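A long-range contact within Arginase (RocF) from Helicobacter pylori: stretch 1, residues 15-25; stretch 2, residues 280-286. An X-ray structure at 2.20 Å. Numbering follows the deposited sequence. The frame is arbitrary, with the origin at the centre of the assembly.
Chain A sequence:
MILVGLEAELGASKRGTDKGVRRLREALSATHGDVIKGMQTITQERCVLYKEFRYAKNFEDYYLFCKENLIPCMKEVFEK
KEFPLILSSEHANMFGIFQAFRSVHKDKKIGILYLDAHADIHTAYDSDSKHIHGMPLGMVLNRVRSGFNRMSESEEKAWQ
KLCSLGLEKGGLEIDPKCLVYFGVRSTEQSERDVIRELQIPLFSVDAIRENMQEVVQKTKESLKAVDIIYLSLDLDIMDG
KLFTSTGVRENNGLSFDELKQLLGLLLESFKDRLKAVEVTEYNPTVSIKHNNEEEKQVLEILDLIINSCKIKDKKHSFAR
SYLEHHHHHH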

ATOM      1  N   ARG A  15      14.106  12.763   1.666  1.00 23.44           N
ATOM      2  CA  ARG A  15      12.717  12.304   1.635  1.00 23.36           C
ATOM      3  C   ARG A  15      12.075  12.094   3.004  1.00 22.03           C
ATOM      4  O   ARG A  15      12.486  11.214   3.766  1.00 21.90           O
ATOM      5  CB  ARG A  15      12.636  11.013   0.818  1.00 24.72           C
ATOM      6  CG  ARG A  15      13.358  11.106  -0.525  1.00 27.89           C
ATOM      7  CD  ARG A  15      13.279   9.804  -1.307  1.00 29.89           C
ATOM      8  NE  ARG A  15      12.012   9.665  -2.017  1.00 32.10           N
ATOM      9  CZ  ARG A  15      11.761  10.212  -3.201  1.00 32.61           C
ATOM     10  NH1 ARG A  15      12.692  10.928  -3.813  1.00 36.18           N
ATOM     11  NH2 ARG A  15      10.576  10.049  -3.769  1.00 36.03           N
ATOM     12  N   GLY A  16      11.058  12.903   3.301  1.00 20.87           N
ATOM     13  CA  GLY A  16      10.360  12.807   4.575  1.00 20.58           C
ATOM     14  C   GLY A  16       9.745  11.448   4.881  1.00 19.60           C
ATOM     15  O   GLY A  16       9.639  11.058   6.045  1.00 17.53           O
ATOM     16  N   THR A  17       9.328  10.723   3.849  1.00 17.55           N
ATOM     17  CA  THR A  17       8.735   9.408   4.053  1.00 18.24           C
ATOM     18  C   THR A  17       9.803   8.367   4.378  1.00 17.96           C
ATOM     19  O   THR A  17       9.555   7.466   5.162  1.00 17.88           O
ATOM     20  CB  THR A  17       7.948   8.935   2.815  1.00 22.76           C
ATOM     21  OG1 THR A  17       8.782   9.027   1.658  1.00 25.67           O
ATOM     22  CG2 THR A  17       6.690   9.780   2.620  1.00 22.61           C
ATOM     23  N   ASP A  18      10.983   8.492   3.766  1.00 15.44           N
ATOM     24  CA  ASP A  18      12.084   7.560   4.014  1.00 17.03           C
ATOM     25  C   ASP A  18      12.528   7.685   5.466  1.00 19.09           C
ATOM     26  O   ASP A  18      12.919   6.701   6.098  1.00 16.54           O
ATOM     27  CB  ASP A  18      13.263   7.855   3.073  1.00 18.22           C
ATOM     28  CG  ASP A  18      13.094   7.215   1.702  1.00 19.96           C
ATOM     29  OD1 ASP A  18      11.959   6.846   1.352  1.00 20.75           O
ATOM     30  OD2 ASP A  18      14.090   7.087   0.960  1.00 22.62           O
ATOM     31  N   LYS A  19      12.461   8.904   5.996  1.00 22.84           N
ATOM     32  CA  LYS A  19      12.829   9.147   7.383  1.00 24.87           C
ATOM     33  C   LYS A  19      11.760   8.513   8.257  1.00 24.97           C
ATOM     34  O   LYS A  19      12.049   7.995   9.336  1.00 25.21           O
ATOM     35  CB  LYS A  19      12.934  10.652   7.659  1.00 35.76           C
ATOM     36  CG  LYS A  19      14.086  11.316   6.912  1.00 42.24           C
ATOM     37  CD  LYS A  19      14.286  12.769   7.320  1.00 46.80           C
ATOM     38  CE  LYS A  19      15.480  13.370   6.597  1.00 50.59           C
ATOM     39  NZ  LYS A  19      15.707  14.793   6.966  1.00 54.23           N
ATOM     40  N   GLY A  20      10.518   8.548   7.782  1.00 24.01           N
ATOM     41  CA  GLY A  20       9.439   7.935   8.534  1.00 21.83           C
ATOM     42  C   GLY A  20       9.706   6.449   8.665  1.00 19.63           C
ATOM     43  O   GLY A  20       9.602   5.872   9.753  1.00 20.55           O
ATOM     44  N   VAL A  21      10.062   5.827   7.546  1.00 16.01           N
ATOM     45  CA  VAL A  21      10.365   4.402   7.519  1.00 16.80           C
ATOM     46  C   VAL A  21      11.519   4.020   8.459  1.00 19.39           C
ATOM     47  O   VAL A  21      11.429   3.019   9.173  1.00 15.16           O
ATOM     48  CB  VAL A  21      10.735   3.936   6.098  1.00 16.47           C
ATOM     49  CG1 VAL A  21      11.170   2.465   6.126  1.00 13.68           C
ATOM     50  CG2 VAL A  21       9.554   4.148   5.159  1.00 13.34           C
ATOM     51  N   ARG A  22      12.603   4.797   8.458  1.00 20.59           N
ATOM     52  CA  ARG A  22      13.730   4.468   9.328  1.00 23.60           C
ATOM     53  C   ARG A  22      13.377   4.596  10.804  1.00 21.03           C
ATOM     54  O   ARG A  22      13.881   3.840  11.626  1.00 18.65           O
ATOM     55  CB  ARG A  22      14.974   5.309   8.982  1.00 54.40           C
ATOM     56  CG  ARG A  22      14.789   6.811   8.931  1.00 67.90           C
ATOM     57  CD  ARG A  22      14.601   7.424  10.305  1.00 79.97           C
ATOM     58  NE  ARG A  22      15.686   7.108  11.229  1.00 89.35           N
ATOM     59  CZ  ARG A  22      15.738   7.541  12.486  1.00 94.17           C
ATOM     60  NH1 ARG A  22      16.755   7.209  13.267  1.00 96.17           N
ATOM     61  NH2 ARG A  22      14.770   8.311  12.963  1.00 96.91           N
ATOM     62  N   ARG A  23      12.502   5.542  11.134  1.00 24.00           N
ATOM     63  CA  ARG A  23      12.062   5.736  12.516  1.00 23.91           C
ATOM     64  C   ARG A  23      11.270   4.514  12.979  1.00 22.36           C
ATOM     65  O   ARG A  23      11.468   4.003  14.082  1.00 21.75           O
ATOM     66  CB  ARG A  23      11.140   6.950  12.639  1.00 40.14           C
ATOM     67  CG  ARG A  23      11.796   8.313  12.690  1.00 47.63           C
ATOM     68  CD  ARG A  23      10.786   9.296  13.269  1.00 55.21           C
ATOM     69  NE  ARG A  23      11.240  10.682  13.272  1.00 61.39           N
ATOM     70  CZ  ARG A  23      10.568  11.680  13.837  1.00 63.38           C
ATOM     71  NH1 ARG A  23      11.048  12.915  13.792  1.00 66.28           N
ATOM     72  NH2 ARG A  23       9.416  11.444  14.455  1.00 64.08           N
ATOM     73  N   LEU A  24      10.351   4.072  12.127  1.00 15.25           N
ATOM     74  CA  LEU A  24       9.510   2.925  12.424  1.00 14.76           C
ATOM     75  C   LEU A  24      10.348   1.644  12.518  1.00 14.33           C
ATOM     76  O   LEU A  24      10.113   0.813  13.391  1.00 15.22           O
ATOM     77  CB  LEU A  24       8.416   2.800  11.346  1.00 16.26           C
ATOM     78  CG  LEU A  24       7.478   4.019  11.283  1.00 15.79           C
ATOM     79  CD1 LEU A  24       6.572   3.934  10.075  1.00 15.94           C
ATOM     80  CD2 LEU A  24       6.652   4.092  12.561  1.00 13.87           C
ATOM     81  N   ARG A  25      11.329   1.492  11.633  1.00 18.11           N
ATOM     82  CA  ARG A  25      12.200   0.314  11.652  1.00 20.54           C
ATOM     83  C   ARG A  25      12.958   0.209  12.978  1.00 21.54           C
ATOM     84  O   ARG A  25      13.052  -0.870  13.566  1.00 22.69           O
ATOM     85  CB  ARG A  25      13.223   0.375  10.520  1.00 17.51           C
ATOM     86  CG  ARG A  25      12.673   0.158   9.126  1.00 19.93           C
ATOM     87  CD  ARG A  25      13.716   0.524   8.066  1.00 20.13           C
ATOM     88  NE  ARG A  25      14.928  -0.292   8.132  1.00 22.81           N
ATOM     89  CZ  ARG A  25      15.966  -0.151   7.308  1.00 25.28           C
ATOM     90  NH1 ARG A  25      15.937   0.777   6.356  1.00 24.56           N
ATOM     91  NH2 ARG A  25      17.030  -0.935   7.428  1.00 24.57           N
ATOM     92  N   THR A 280       1.986   2.778   4.432  1.00 20.58           N
ATOM     93  CA  THR A 280       2.792   3.784   3.761  1.00 20.17           C
ATOM     94  C   THR A 280       2.389   5.231   4.026  1.00 20.37           C
ATOM     95  O   THR A 280       1.379   5.509   4.669  1.00 19.42           O
ATOM     96  CB  THR A 280       2.718   3.524   2.238  1.00 20.77           C
ATOM     97  OG1 THR A 280       3.719   4.281   1.551  1.00 20.09           O
ATOM     98  CG2 THR A 280       1.333   3.918   1.717  1.00 17.81           C
ATOM     99  N   GLU A 281       3.205   6.146   3.509  1.00 21.93           N
ATOM    100  CA  GLU A 281       2.979   7.581   3.627  1.00 22.34           C
ATOM    101  C   GLU A 281       3.063   8.151   5.037  1.00 22.97           C
ATOM    102  O   GLU A 281       2.221   8.950   5.455  1.00 23.96           O
ATOM    103  CB  GLU A 281       1.634   7.958   2.992  1.00 23.65           C
ATOM    104  CG  GLU A 281       1.549   7.713   1.477  1.00 25.05           C
ATOM    105  CD  GLU A 281       2.542   8.548   0.668  1.00 26.33           C
ATOM    106  OE1 GLU A 281       3.003   9.593   1.167  1.00 26.16           O
ATOM    107  OE2 GLU A 281       2.853   8.167  -0.480  1.00 24.61           O
ATOM    108  N   TYR A 282       4.068   7.718   5.785  1.00 20.88           N
ATOM    109  CA  TYR A 282       4.281   8.272   7.109  1.00 20.53           C
ATOM    110  C   TYR A 282       5.410   9.270   6.909  1.00 20.45           C
ATOM    111  O   TYR A 282       6.538   8.879   6.629  1.00 20.66           O
ATOM    112  CB  TYR A 282       4.709   7.204   8.111  1.00 17.90           C
ATOM    113  CG  TYR A 282       5.146   7.796   9.427  1.00 17.48           C
ATOM    114  CD1 TYR A 282       4.337   8.708  10.101  1.00 19.36           C
ATOM    115  CD2 TYR A 282       6.376   7.472   9.986  1.00 17.39           C
ATOM    116  CE1 TYR A 282       4.740   9.289  11.294  1.00 18.69           C
ATOM    117  CE2 TYR A 282       6.794   8.046  11.184  1.00 20.63           C
ATOM    118  CZ  TYR A 282       5.969   8.957  11.831  1.00 20.89           C
ATOM    119  OH  TYR A 282       6.369   9.543  13.007  1.00 22.83           O
ATOM    120  N   ASN A 283       5.098  10.556   7.019  1.00 23.25           N
ATOM    121  CA  ASN A 283       6.095  11.607   6.844  1.00 23.73           C
ATOM    122  C   ASN A 283       6.093  12.513   8.074  1.00 25.68           C
ATOM    123  O   ASN A 283       5.367  13.505   8.127  1.00 25.44           O
ATOM    124  CB  ASN A 283       5.784  12.435   5.597  1.00 21.09           C
ATOM    125  CG  ASN A 283       6.903  13.405   5.248  1.00 24.15           C
ATOM    126  OD1 ASN A 283       7.676  13.816   6.117  1.00 24.42           O
ATOM    127  ND2 ASN A 283       6.984  13.788   3.976  1.00 21.43           N
ATOM    128  N   PRO A 284       6.915  12.186   9.077  1.00 27.07           N
ATOM    129  CA  PRO A 284       6.986  12.984  10.303  1.00 29.01           C
ATOM    130  C   PRO A 284       7.526  14.405  10.132  1.00 31.11           C
ATOM    131  O   PRO A 284       7.256  15.267  10.968  1.00 32.55           O
ATOM    132  CB  PRO A 284       7.876  12.134  11.210  1.00 23.89           C
ATOM    133  CG  PRO A 284       8.820  11.507  10.244  1.00 23.48           C
ATOM    134  CD  PRO A 284       7.896  11.086   9.109  1.00 22.40           C
ATOM    135  N   THR A 285       8.272  14.660   9.059  1.00 31.47           N
ATOM    136  CA  THR A 285       8.846  15.988   8.852  1.00 33.77           C
ATOM    137  C   THR A 285       7.834  17.083   8.517  1.00 34.27           C
ATOM    138  O   THR A 285       8.126  18.263   8.707  1.00 34.77           O
ATOM    139  CB  THR A 285       9.941  15.989   7.749  1.00 38.49           C
ATOM    140  OG1 THR A 285       9.346  15.720   6.477  1.00 42.39           O
ATOM    141  CG2 THR A 285      10.995  14.937   8.036  1.00 39.20           C
ATOM    142  N   VAL A 286       6.655  16.706   8.021  1.00 34.28           N
ATOM    143  CA  VAL A 286       5.635  17.696   7.683  1.00 32.82           C
ATOM    144  C   VAL A 286       4.582  17.860   8.776  1.00 33.04           C
ATOM    145  O   VAL A 286       3.614  18.601   8.608  1.00 33.68           O
ATOM    146  CB  VAL A 286       4.910  17.359   6.347  1.00 24.45           C
ATOM    147  CG1 VAL A 286       5.893  17.434   5.194  1.00 21.95           C
ATOM    148  CG2 VAL A 286       4.265  15.974   6.422  1.00 22.43           C
TER

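Stretch 2 runs as a loop, ending in a short 3-10 segment, against the first turns of the helix that begins at Gly-16, and no hydrogen bond crosses between the two. The 483 Å² they bury together is held by close packing and by CA-H...O contacts, so the evidence lies in distances and angles of approach.

Thr-280 makes no contact with the helix. Glu-281 is the first residue to reach it: its CA-to-CB bond points away, yet the end of the side chain comes nearer, bringing OE1 to 4.0 Å from Thr-17 CG2.

Tyr-282 has more area covered by the helix than any other residue of the contact, 95 Å², and it engages with both backbone and ring. Its carbonyl oxygen accepts two CA-H...O contacts from residues three apart in the helix. Thr-17 CA lies 3.4 Å from Tyr-282 O with an angle of 162° at the hydrogen, and Gly-20 CA lies 3.6 Å from the same oxygen with an angle of 167°. Both angles are nearly linear. A CB built ideally on Gly-20 would sit 2.1 Å from Tyr-282 O, a clash, so the bare CA is what lets the carbonyl approach. The ring, with chi1 at 171° (t), brings CD2 to 3.4 Å from Gly-20 CA and to 3.5 Å from Leu-24 CD1, the latter an apolar side-chain contact. Both neighbours approach the ring obliquely.

The shortest CA-to-CA distance across the contact is 4.4 Å, between Asn-283 CA and Thr-17 CA. Asn-283 OD1 lies 3.3 Å from Gly-16 CA, and an ideal CB on that glycine would stand 2.2 Å from Asn-283 OD1, again a clash. Asn-283 OD1 is also held within its own stretch, accepting a hydrogen bond from Thr-285 OG1 at 2.6 Å and a weak one from Thr-285 N at 3.1 Å, where the N-H...O angle is only 128°.

Pro-284 opens the short 3-10 segment. Its CD packs 3.5 Å from Gly-16 O and 3.6 Å from Gly-20 CA, while its CB lies over one face of the Arg-23 guanidinium, 3.7 Å from Arg-23 NH2. That nitrogen is hydrogen-bonded elsewhere in the structure.

The CA-to-CB bond of Thr-285 points toward the helix. Its OG1 comes within 3.6 Å of Gly-16 CA, where an ideal CB would be 2.6 Å from that oxygen, and its CG2 lies 4.0 Å from Lys-19 CD along the extended lysine chain. Val-286 makes no contact, and the interface ends before it.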